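Local coordinates for proto-oncogene tyrosine-protein kinase receptor Ret (Danio rerio, PDB 7AMK) that acts as a receptor tyrosine kinase whose calcium-bound, cadherin-like extracellular domains take part in assembly with GDNF and the co-receptor GFR alpha 1, at residues Ile140-Glu145 with Asp194-Glu199; Arg301-Ile306 with Gly312-Tyr317. The protein carries 4 engineered substitutions. All blocks are in the same frame, centred on the assembly; numbering follows the deposited sequence.

Contact 1. Residues Ile140-Glu145 with Asp194-Glu199; sequences ITENRE and DREEKE. With CA (calcium ion), chain L; CA (calcium ion), chain M.
Glu-142 and Glu-196 face each other across a pair of calcium ions, each carboxylate bridging the two. Glu-142 OE1 binds the chain L calcium at 2.3 Å and OE2 the chain M calcium at 2.4 Å. Glu-196 splits its oxygens likewise, OE2 lying 2.6 Å from the chain M calcium. Asp-194 OD1 joins the chain L ion, beside two waters. The Glu-142 chain runs extended beyond CG; that of Glu-196 is bent at chi2 (77°), turning its carboxylate toward the ions. Glu-142 OE1 accepts a hydrogen bond from the backbone N of Arg-195 at 3.0 Å, from 49° above the carboxylate plane. Arg-195 CB lies 3.5 Å from Glu-142 OE1, and the carboxylate and guanidinium planes stand 75° apart. Asp-194 OD1 accepts from the backbone N of Glu-196 in an Asx turn. Arg-195 NH2 is salt-bridged to Glu-196 OE2 at 2.7 Å, which should offset negative charge. Asp-231 serves both ions. Asp-228, the backbone O of Glu-229 and Asp-265 complete the chain M site. Such acidic clusters are characteristic of cadherin calcium linkers. Edge strand 139-141 runs parallel to strand 215-227, and Asp-194 to Glu-199 lie in the loop between strands 186-189 and 200-210.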
loop_
_atom_site.group_PDB
_atom_site.type_symbol
_atom_site.label_atom_id
_atom_site.label_comp_id
_atom_site.label_asym_id
_atom_site.label_seq_id
_atom_site.Cartn_x
_atom_site.Cartn_y
_atom_site.Cartn_z
ATOM N N ILE A 140 36.477 3.526 22.048
ATOM C CA ILE A 140 36.004 3.245 23.390
ATOM C C ILE A 140 34.480 3.283 23.348
ATOM O O ILE A 140 33.874 3.807 22.414
ATOM C CB ILE A 140 36.554 4.248 24.417
ATOM C CG1 ILE A 140 36.252 5.664 23.935
ATOM C CG2 ILE A 140 38.038 4.131 24.540
ATOM C CD1 ILE A 140 36.623 6.727 24.925
ATOM N N THR A 141 33.864 2.736 24.381
ATOM C CA THR A 141 32.418 2.798 24.495
ATOM C C THR A 141 32.043 3.942 25.426
ATOM O O THR A 141 32.786 4.276 26.348
ATOM C CB THR A 141 31.843 1.474 25.000
ATOM O OG1 THR A 141 32.245 0.432 24.113
ATOM C CG2 THR A 141 30.288 1.518 25.042
ATOM N N GLU A 142 30.897 4.563 25.147
ATOM C CA GLU A 142 30.399 5.639 25.997
ATOM C C GLU A 142 30.151 5.117 27.420
ATOM O O GLU A 142 30.088 3.909 27.668
ATOM C CB GLU A 142 29.125 6.230 25.376
ATOM C CG GLU A 142 27.976 5.244 25.297
ATOM C CD GLU A 142 26.632 5.885 25.016
ATOM O OE1 GLU A 142 26.472 7.116 25.172
ATOM O OE2 GLU A 142 25.728 5.126 24.625
ATOM N N ASN A 143 30.064 6.048 28.371
ATOM C CA ASN A 143 29.675 5.746 29.771
ATOM C C ASN A 143 30.617 4.745 30.446
ATOM O O ASN A 143 30.178 3.862 31.187
ATOM C CB ASN A 143 28.242 5.217 29.865
ATOM C CG ASN A 143 27.234 6.129 29.218
ATOM O OD1 ASN A 143 27.398 7.343 29.200
ATOM N ND2 ASN A 143 26.176 5.541 28.667
ATOM N N ARG A 144 31.916 4.874 30.196
ATOM C CA ARG A 144 32.899 3.936 30.719
ATOM C C ARG A 144 33.979 4.672 31.497
ATOM O O ARG A 144 34.226 5.862 31.288
ATOM C CB ARG A 144 33.574 3.121 29.602
ATOM C CG ARG A 144 32.696 2.120 28.930
ATOM C CD ARG A 144 32.287 1.031 29.888
ATOM N NE ARG A 144 31.562 -0.022 29.182
ATOM C CZ ARG A 144 30.250 -0.024 28.997
ATOM N NH1 ARG A 144 29.488 0.946 29.467
ATOM N NH2 ARG A 144 29.686 -1.026 28.327
ATOM N N GLU A 145 34.670 3.902 32.330
ATOM C CA GLU A 145 35.708 4.415 33.212
ATOM C C GLU A 145 36.916 4.942 32.427
ATOM O O GLU A 145 37.454 4.245 31.556
ATOM C CB GLU A 145 36.153 3.301 34.169
ATOM C CG GLU A 145 37.610 3.395 34.639
ATOM C CD GLU A 145 37.761 3.095 36.134
ATOM O OE1 GLU A 145 36.847 3.464 36.904
ATOM O OE2 GLU A 145 38.789 2.506 36.542
ATOM N N ASP A 194 29.869 10.579 25.901
ATOM C CA ASP A 194 28.462 10.384 25.561
ATOM C C ASP A 194 28.374 10.250 24.051
ATOM O O ASP A 194 28.596 11.224 23.312
ATOM C CB ASP A 194 27.601 11.540 26.101
ATOM C CG ASP A 194 26.093 11.401 25.758
ATOM O OD1 ASP A 194 25.655 10.333 25.278
ATOM O OD2 ASP A 194 25.341 12.381 25.957
ATOM N N ARG A 195 28.099 9.032 23.581
ATOM C CA ARG A 195 28.003 8.809 22.146
ATOM C C ARG A 195 26.979 9.765 21.532
ATOM O O ARG A 195 27.169 10.259 20.416
ATOM C CB ARG A 195 27.644 7.347 21.869
ATOM C CG ARG A 195 27.851 6.884 20.413
ATOM C CD ARG A 195 26.848 7.470 19.415
ATOM N NE ARG A 195 25.470 7.157 19.765
ATOM C CZ ARG A 195 24.399 7.400 19.012
ATOM N NH1 ARG A 195 24.493 7.939 17.807
ATOM N NH2 ARG A 195 23.197 7.097 19.487
ATOM N N GLU A 196 25.906 10.070 22.266
ATOM C CA GLU A 196 24.861 10.953 21.757
ATOM C C GLU A 196 25.318 12.402 21.648
ATOM O O GLU A 196 24.689 13.190 20.939
ATOM C CB GLU A 196 23.607 10.877 22.640
ATOM C CG GLU A 196 22.650 9.718 22.300
ATOM C CD GLU A 196 23.126 8.342 22.821
ATOM O OE1 GLU A 196 23.726 8.290 23.920
ATOM O OE2 GLU A 196 22.879 7.316 22.137
ATOM N N GLU A 197 26.369 12.789 22.343
ATOM C CA GLU A 197 26.895 14.127 22.126
ATOM C C GLU A 197 27.900 14.134 20.990
ATOM O O GLU A 197 27.865 15.039 20.147
ATOM C CB GLU A 197 27.548 14.672 23.400
ATOM N N LYS A 198 28.769 13.121 20.934
ATOM C CA LYS A 198 29.817 13.079 19.927
ATOM C C LYS A 198 30.235 11.631 19.694
ATOM O O LYS A 198 30.520 10.914 20.656
ATOM C CB LYS A 198 31.007 13.934 20.386
ATOM C CG LYS A 198 31.667 14.714 19.242
ATOM C CD LYS A 198 32.932 15.432 19.714
ATOM C CE LYS A 198 33.514 16.287 18.597
ATOM N NZ LYS A 198 34.803 16.913 18.991
ATOM N N GLU A 199 30.263 11.204 18.424
ATOM C CA GLU A 199 30.583 9.829 18.048
ATOM C C GLU A 199 32.026 9.644 17.601
ATOM O O GLU A 199 32.450 8.498 17.441
ATOM C CB GLU A 199 29.667 9.333 16.902
ATOM C CG GLU A 199 28.148 9.630 17.072
ATOM C CD GLU A 199 27.287 8.917 16.033
ATOM O OE1 GLU A 199 27.584 7.738 15.712
ATOM O OE2 GLU A 199 26.313 9.541 15.533
HETATM CA CA CA L . 24.744 8.360 25.968
HETATM CA CA CA M . 23.550 5.398 23.704
HETATM O O HOH W 1 22.851 9.525 26.695
HETATM O O HOH W 2 26.022 8.735 27.876
#

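Contact 2. Residues Arg301-Ile306 with Gly312-Tyr317; sequences REEKAI and GTVHEY
Arg-301 lies alongside Val-314, and both side chains stand on the same face of an antiparallel strand pair. The two residues are a hydrogen-bonded pair: Arg-301 N gives to Val-314 O, and Val-314 N returns a nearly straight bond to Arg-301 O at 2.9 Å. The arginine CB rises from this pair, and CG, set between the backbone N and the carbonyl carbon (chi1 60°), passes 4.1 Å from Val-314 O. The chain then stays extended to NE. There Arg-301 NE donates to OE1 of Glu-303, two residues on along its own strand, in a salt bridge of 2.9 Å; the oxygen sits somewhat out of the guanidinium plane. NH2 adds a weak bond to the same oxygen and sits 4.2 Å from Val-314 CG1, which lies over one guanidinium face. NH1 points to Glu-316, but that approach is too short in the model and its detail is doubtful. The strands belong to the beta hairpin 294-303/312-321 of the third cadherin-like domain, and 294-303 is an outer strand of its sheet. Glu-303 pairs with Gly-312, whose N meets Glu-303 O at 2.8 Å. Glu-303 CB rests 3.7 Å from Val-314 CG2, and Ile-306 CD1 reaches the same methyl at 3.5 Å. Replacing Glu-303 with an alanine would probably leave Arg-301 NE without its charged mate and the guanidinium freer to turn. Glu-303 OE1 also forms a salt bridge with Lys-395 of the second subunit. On the other face, Glu-302 is salt-bridged to Arg-311, and Thr-313 OG1 is hydrogen-bonded to Asp-265 O.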
loop_
_atom_site.group_PDB
_atom_site.type_symbol
_atom_site.label_atom_id
_atom_site.label_comp_id
_atom_site.label_asym_id
_atom_site.label_seq_id
_atom_site.Cartn_x
_atom_site.Cartn_y
_atom_site.Cartn_z
ATOM N N ARG A 301 14.350 1.624 11.470
ATOM C CA ARG A 301 15.359 2.079 10.536
ATOM C C ARG A 301 16.174 3.126 11.265
ATOM O O ARG A 301 15.712 3.727 12.232
ATOM C CB ARG A 301 14.739 2.649 9.247
ATOM C CG ARG A 301 13.819 3.843 9.509
ATOM C CD ARG A 301 13.085 4.340 8.247
ATOM N NE ARG A 301 12.452 5.641 8.468
ATOM C CZ ARG A 301 11.159 5.827 8.719
ATOM N NH1 ARG A 301 10.313 4.814 8.785
ATOM N NH2 ARG A 301 10.707 7.065 8.904
ATOM N N GLU A 302 17.389 3.334 10.811
ATOM C CA GLU A 302 18.196 4.383 11.393
ATOM C C GLU A 302 17.761 5.731 10.830
ATOM O O GLU A 302 17.502 5.858 9.629
ATOM C CB GLU A 302 19.673 4.129 11.097
ATOM C CG GLU A 302 20.570 5.336 11.295
ATOM C CD GLU A 302 22.036 4.931 11.395
ATOM O OE1 GLU A 302 22.392 4.199 12.354
ATOM O OE2 GLU A 302 22.828 5.321 10.503
ATOM N N GLU A 303 17.696 6.742 11.697
ATOM C CA GLU A 303 17.579 8.115 11.220
ATOM C C GLU A 303 18.494 9.013 12.040
ATOM O O GLU A 303 18.950 8.630 13.117
ATOM C CB GLU A 303 16.133 8.590 11.281
ATOM C CG GLU A 303 15.632 9.034 9.921
ATOM C CD GLU A 303 14.134 9.066 9.858
ATOM O OE1 GLU A 303 13.524 7.983 9.688
ATOM O OE2 GLU A 303 13.573 10.178 9.986
ATOM N N LYS A 304 18.785 10.220 11.522
ATOM C CA LYS A 304 19.552 11.168 12.339
ATOM C C LYS A 304 19.044 12.608 12.302
ATOM O O LYS A 304 19.103 13.279 13.338
ATOM C CB LYS A 304 21.062 11.144 11.965
ATOM C CG LYS A 304 21.470 11.976 10.768
ATOM C CD LYS A 304 22.949 11.784 10.412
ATOM C CE LYS A 304 23.442 12.994 9.631
ATOM N NZ LYS A 304 24.592 12.738 8.701
ATOM N N ALA A 305 18.501 13.088 11.178
ATOM C CA ALA A 305 18.049 14.473 11.061
ATOM C C ALA A 305 17.036 14.836 12.144
ATOM O O ALA A 305 17.141 15.895 12.778
ATOM C CB ALA A 305 17.455 14.700 9.668
ATOM N N ILE A 306 16.037 13.983 12.362
ATOM C CA ILE A 306 15.037 14.295 13.374
ATOM C C ILE A 306 15.603 14.282 14.792
ATOM O O ILE A 306 14.948 14.790 15.704
ATOM C CB ILE A 306 13.857 13.314 13.274
ATOM C CG1 ILE A 306 14.333 11.884 13.520
ATOM C CG2 ILE A 306 13.203 13.427 11.924
ATOM C CD1 ILE A 306 13.250 10.843 13.290
ATOM N N GLY A 312 20.068 7.777 15.509
ATOM C CA GLY A 312 19.268 6.964 16.403
ATOM C C GLY A 312 18.402 6.009 15.602
ATOM O O GLY A 312 18.692 5.729 14.426
ATOM N N THR A 313 17.331 5.514 16.224
ATOM C CA THR A 313 16.451 4.516 15.629
ATOM C C THR A 313 15.015 5.019 15.646
ATOM O O THR A 313 14.539 5.561 16.655
ATOM C CB THR A 313 16.556 3.169 16.386
ATOM O OG1 THR A 313 17.941 2.797 16.501
ATOM C CG2 THR A 313 15.790 2.050 15.668
ATOM N N VAL A 314 14.336 4.841 14.519
ATOM C CA VAL A 314 12.910 5.110 14.374
ATOM C C VAL A 314 12.197 3.772 14.224
ATOM O O VAL A 314 12.535 2.979 13.332
ATOM C CB VAL A 314 12.632 6.024 13.170
ATOM C CG1 VAL A 314 11.135 6.255 12.994
ATOM C CG2 VAL A 314 13.333 7.339 13.351
ATOM N N HIS A 315 11.221 3.510 15.097
ATOM C CA HIS A 315 10.420 2.289 15.020
ATOM C C HIS A 315 9.028 2.585 14.458
ATOM O O HIS A 315 8.433 3.620 14.761
ATOM C CB HIS A 315 10.280 1.612 16.395
ATOM C CG HIS A 315 11.578 1.172 16.988
ATOM N ND1 HIS A 315 12.040 -0.124 16.896
ATOM C CD2 HIS A 315 12.511 1.855 17.704
ATOM C CE1 HIS A 315 13.198 -0.224 17.526
ATOM N NE2 HIS A 315 13.509 0.965 18.017
ATOM N N GLU A 316 8.503 1.665 13.649
ATOM C CA GLU A 316 7.144 1.755 13.124
ATOM C C GLU A 316 6.353 0.530 13.553
ATOM O O GLU A 316 6.767 -0.607 13.293
ATOM C CB GLU A 316 7.116 1.840 11.600
ATOM C CG GLU A 316 7.846 3.004 10.974
ATOM C CD GLU A 316 7.620 3.056 9.466
ATOM O OE1 GLU A 316 6.639 2.438 8.996
ATOM O OE2 GLU A 316 8.416 3.705 8.755
ATOM N N TYR A 317 5.203 0.767 14.171
ATOM C CA TYR A 317 4.293 -0.290 14.592
ATOM C C TYR A 317 2.994 -0.148 13.808
ATOM O O TYR A 317 2.363 0.916 13.832
ATOM C CB TYR A 317 4.040 -0.208 16.102
ATOM C CG TYR A 317 5.287 -0.499 16.900
ATOM C CD1 TYR A 317 5.611 -1.804 17.239
ATOM C CD2 TYR A 317 6.158 0.528 17.280
ATOM C CE1 TYR A 317 6.727 -2.092 17.941
ATOM C CE2 TYR A 317 7.303 0.243 17.998
ATOM C CZ TYR A 317 7.582 -1.076 18.322
ATOM O OH TYR A 317 8.718 -1.420 19.024
#

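Overall arrangement
Contact 1 belongs to the second cadherin domain and contact 2 to the third. Their centres are 20 Å apart, and their nearest atoms are about 5 Å apart without touching. The calcium sites draw ligands from both domains. Asp-265 is shared by the two contacts: its side chain binds the chain M calcium of contact 1, and its backbone meets contact 2. It also binds a third calcium, about 7 Å from the side chain of Glu-196. Arg-311, in the turn of the hairpin, is a second shared residue, because it also forms a salt bridge with Glu-199 of 194-199. Contact 2 meets the second subunit, whereas no other protein chain of the assembly touches contact 1.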